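Local structure of putative c-1-tetrahydrofolate synthase, cytoplasmic (Leishmania major, 4A26) at residues I9-I18 with V154-E162. The protein probably interconverts methylene-, methenyl- and formyltetrahydrofolate as a bifunctional NADP-dependent dehydrogenase and cyclohydrolase of one-carbon metabolism. Residues are numbered along the deposited sequence; the frame is centred on the assembly and turned at random.
Sequences IDGKAIAAAI and VLLKRCGIE
Ile9 and Ile14 meet Leu155 and Cys159 in the apolar centre of this contact, which contains no hydrogen bond between the two segments. In Ile9, chi1 of -62° turns CG2 anti to the backbone N, where it meets Leu155 CG at 3.8 Å and also touches Cys159 SG. Ile9 CD1 meets Ile161 CD1 tip to tip at 4.1 Å. Ile14 CD1 touches both Leu155 CD1 and Cys159 SG, and Met280 of helix 279-297 packs on both Ile14 and Leu155. Farther along helix 11-32, Ile18 CD1 reaches Val154 CG1 end-on at 3.9 Å.

Arg158 adds a longer, more exposed arm. Extended from CG to NE, its chain runs past Ile14 in the opposite direction, and Ile18 CG1 lies over one face of the guanidinium, 3.8 Å from Arg158 NE. Its charged end continues to a salt bridge between NH2 and Glu21, farther along helix 11-32.

Asp10 is the N-cap of helix 11-32, its OD1 accepting a weak bond from Ala13 N. Past the last turn of helix 147-159, Gly160 takes positive phi in a Schellman motif, in which Leu156 O accepts from Ile161 N. The short helical segments cross nearly at right angles (86°), their axes 10.8 Å apart. Ile9, backbone-bonded to Ile270, follows edge strand 7-8 of the Rossmann-type domain's parallel sheet, and helix 147-159 packs on the helix leading away from it.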
loop_
_atom_site.group_PDB
_atom_site.type_symbol
_atom_site.label_atom_id
_atom_site.label_comp_id
_atom_site.label_asym_id
_atom_site.label_seq_id
_atom_site.Cartn_x
_atom_site.Cartn_y
_atom_site.Cartn_z
ATOM N N ILE A 9 3.019 26.639 9.364
ATOM C CA ILE A 9 2.256 25.540 9.937
ATOM C C ILE A 9 2.886 25.171 11.278
ATOM O O ILE A 9 3.840 24.393 11.330
ATOM C CB ILE A 9 2.268 24.301 8.997
ATOM C CG1 ILE A 9 1.614 24.621 7.649
ATOM C CG2 ILE A 9 1.556 23.127 9.636
ATOM C CD1 ILE A 9 1.650 23.471 6.662
ATOM N N ASP A 10 2.364 25.747 12.357
ATOM C CA ASP A 10 2.899 25.488 13.694
ATOM C C ASP A 10 2.485 24.103 14.209
ATOM O O ASP A 10 1.530 23.973 14.977
ATOM C CB ASP A 10 2.472 26.582 14.679
ATOM C CG ASP A 10 3.193 26.477 16.021
ATOM O OD1 ASP A 10 3.992 25.525 16.198
ATOM O OD2 ASP A 10 2.959 27.345 16.897
ATOM N N GLY A 11 3.230 23.083 13.785
ATOM C CA GLY A 11 3.020 21.705 14.235
ATOM C C GLY A 11 3.073 21.522 15.742
ATOM O O GLY A 11 2.305 20.740 16.291
ATOM N N LYS A 12 3.980 22.241 16.405
ATOM C CA LYS A 12 4.125 22.187 17.868
ATOM C C LYS A 12 2.829 22.567 18.573
ATOM O O LYS A 12 2.400 21.892 19.518
ATOM C CB LYS A 12 5.254 23.116 18.349
ATOM C CG LYS A 12 6.653 22.499 18.310
ATOM N N ALA A 13 2.217 23.652 18.110
ATOM C CA ALA A 13 0.962 24.135 18.679
ATOM C C ALA A 13 -0.187 23.164 18.380
ATOM O O ALA A 13 -0.946 22.796 19.277
ATOM C CB ALA A 13 0.643 25.524 18.140
ATOM N N ILE A 14 -0.300 22.751 17.119
ATOM C CA ILE A 14 -1.355 21.830 16.691
ATOM C C ILE A 14 -1.324 20.555 17.535
ATOM O O ILE A 14 -2.357 20.103 18.021
ATOM C CB ILE A 14 -1.235 21.482 15.184
ATOM C CG1 ILE A 14 -1.575 22.699 14.326
ATOM C CG2 ILE A 14 -2.167 20.341 14.811
ATOM C CD1 ILE A 14 -1.202 22.541 12.881
ATOM N N ALA A 15 -0.132 19.995 17.711
ATOM C CA ALA A 15 0.067 18.825 18.570
ATOM C C ALA A 15 -0.367 19.103 20.011
ATOM O O ALA A 15 -0.970 18.249 20.658
ATOM C CB ALA A 15 1.531 18.388 18.532
ATOM N N ALA A 16 -0.051 20.300 20.499
ATOM C CA ALA A 16 -0.450 20.724 21.841
ATOM C C ALA A 16 -1.968 20.729 21.982
ATOM O O ALA A 16 -2.502 20.249 22.981
ATOM C CB ALA A 16 0.111 22.102 22.151
ATOM N N ALA A 17 -2.652 21.269 20.975
ATOM C CA ALA A 17 -4.112 21.261 20.939
ATOM C C ALA A 17 -4.656 19.834 20.950
ATOM O O ALA A 17 -5.644 19.549 21.629
ATOM C CB ALA A 17 -4.615 21.999 19.711
ATOM N N ILE A 18 -4.006 18.947 20.197
ATOM C CA ILE A 18 -4.425 17.551 20.111
ATOM C C ILE A 18 -4.242 16.820 21.443
ATOM O O ILE A 18 -5.132 16.083 21.869
ATOM C CB ILE A 18 -3.684 16.804 18.979
ATOM C CG1 ILE A 18 -4.268 17.210 17.623
ATOM C CG2 ILE A 18 -3.804 15.298 19.154
ATOM C CD1 ILE A 18 -3.453 16.759 16.439
ATOM N N VAL A 154 -2.894 15.438 9.109
ATOM C CA VAL A 154 -3.614 16.225 10.119
ATOM C C VAL A 154 -3.128 17.679 10.158
ATOM O O VAL A 154 -3.923 18.599 10.330
ATOM C CB VAL A 154 -3.516 15.584 11.524
ATOM C CG1 VAL A 154 -4.075 16.521 12.586
ATOM C CG2 VAL A 154 -4.256 14.249 11.550
ATOM N N LEU A 155 -1.826 17.881 9.991
ATOM C CA LEU A 155 -1.269 19.219 9.776
ATOM C C LEU A 155 -2.026 19.984 8.693
ATOM O O LEU A 155 -2.346 21.157 8.870
ATOM C CB LEU A 155 0.217 19.132 9.396
ATOM C CG LEU A 155 1.258 19.463 10.470
ATOM C CD1 LEU A 155 0.777 19.119 11.871
ATOM C CD2 LEU A 155 2.562 18.734 10.153
ATOM N N LEU A 156 -2.308 19.314 7.579
ATOM C CA LEU A 156 -3.026 19.930 6.460
ATOM C C LEU A 156 -4.483 20.210 6.815
ATOM O O LEU A 156 -4.929 21.350 6.748
ATOM C CB LEU A 156 -2.954 19.036 5.217
ATOM C CG LEU A 156 -1.558 18.787 4.635
ATOM C CD1 LEU A 156 -1.602 17.650 3.636
ATOM C CD2 LEU A 156 -1.004 20.044 3.987
ATOM N N LYS A 157 -5.213 19.163 7.199
ATOM C CA LYS A 157 -6.621 19.281 7.591
ATOM C C LYS A 157 -6.850 20.421 8.574
ATOM O O LYS A 157 -7.798 21.198 8.431
ATOM C CB LYS A 157 -7.109 17.985 8.243
ATOM C CG LYS A 157 -7.374 16.836 7.278
ATOM C CD LYS A 157 -8.096 15.695 7.990
ATOM C CE LYS A 157 -8.716 14.708 7.018
ATOM N NZ LYS A 157 -7.691 13.822 6.418
ATOM N N ARG A 158 -5.974 20.500 9.573
ATOM C CA ARG A 158 -6.105 21.477 10.647
ATOM C C ARG A 158 -5.689 22.892 10.257
ATOM O O ARG A 158 -6.009 23.838 10.968
ATOM C CB ARG A 158 -5.331 21.013 11.883
ATOM C CG ARG A 158 -6.094 19.977 12.688
ATOM C CD ARG A 158 -5.343 19.566 13.929
ATOM N NE ARG A 158 -6.254 19.164 14.998
ATOM C CZ ARG A 158 -6.766 19.988 15.910
ATOM N NH1 ARG A 158 -6.479 21.290 15.906
ATOM N NH2 ARG A 158 -7.581 19.506 16.836
ATOM N N CYS A 159 -4.980 23.032 9.143
ATOM C CA CYS A 159 -4.691 24.347 8.570
ATOM C C CYS A 159 -5.705 24.732 7.491
ATOM O O CYS A 159 -5.601 25.800 6.891
ATOM C CB CYS A 159 -3.276 24.380 7.994
ATOM S SG CYS A 159 -1.997 24.433 9.253
ATOM N N GLY A 160 -6.683 23.861 7.255
ATOM C CA GLY A 160 -7.717 24.106 6.258
ATOM C C GLY A 160 -7.227 23.872 4.844
ATOM O O GLY A 160 -7.874 24.290 3.879
ATOM N N ILE A 161 -6.087 23.195 4.720
ATOM C CA ILE A 161 -5.474 22.964 3.425
ATOM C C ILE A 161 -6.203 21.830 2.711
ATOM O O ILE A 161 -6.208 20.686 3.180
ATOM C CB ILE A 161 -3.972 22.652 3.559
ATOM C CG1 ILE A 161 -3.247 23.853 4.178
ATOM C CG2 ILE A 161 -3.372 22.311 2.204
ATOM C CD1 ILE A 161 -1.779 23.626 4.447
ATOM N N GLU A 162 -6.836 22.174 1.587
ATOM C CA GLU A 162 -7.578 21.219 0.771
ATOM C C GLU A 162 -6.626 20.192 0.169
ATOM O O GLU A 162 -5.549 20.545 -0.316
ATOM C CB GLU A 162 -8.335 21.939 -0.358
ATOM C CG GLU A 162 -9.584 22.709 0.092
ATOM C CD GLU A 162 -10.144 23.655 -0.980
ATOM O OE1 GLU A 162 -9.586 23.720 -2.100
ATOM O OE2 GLU A 162 -11.145 24.349 -0.695
#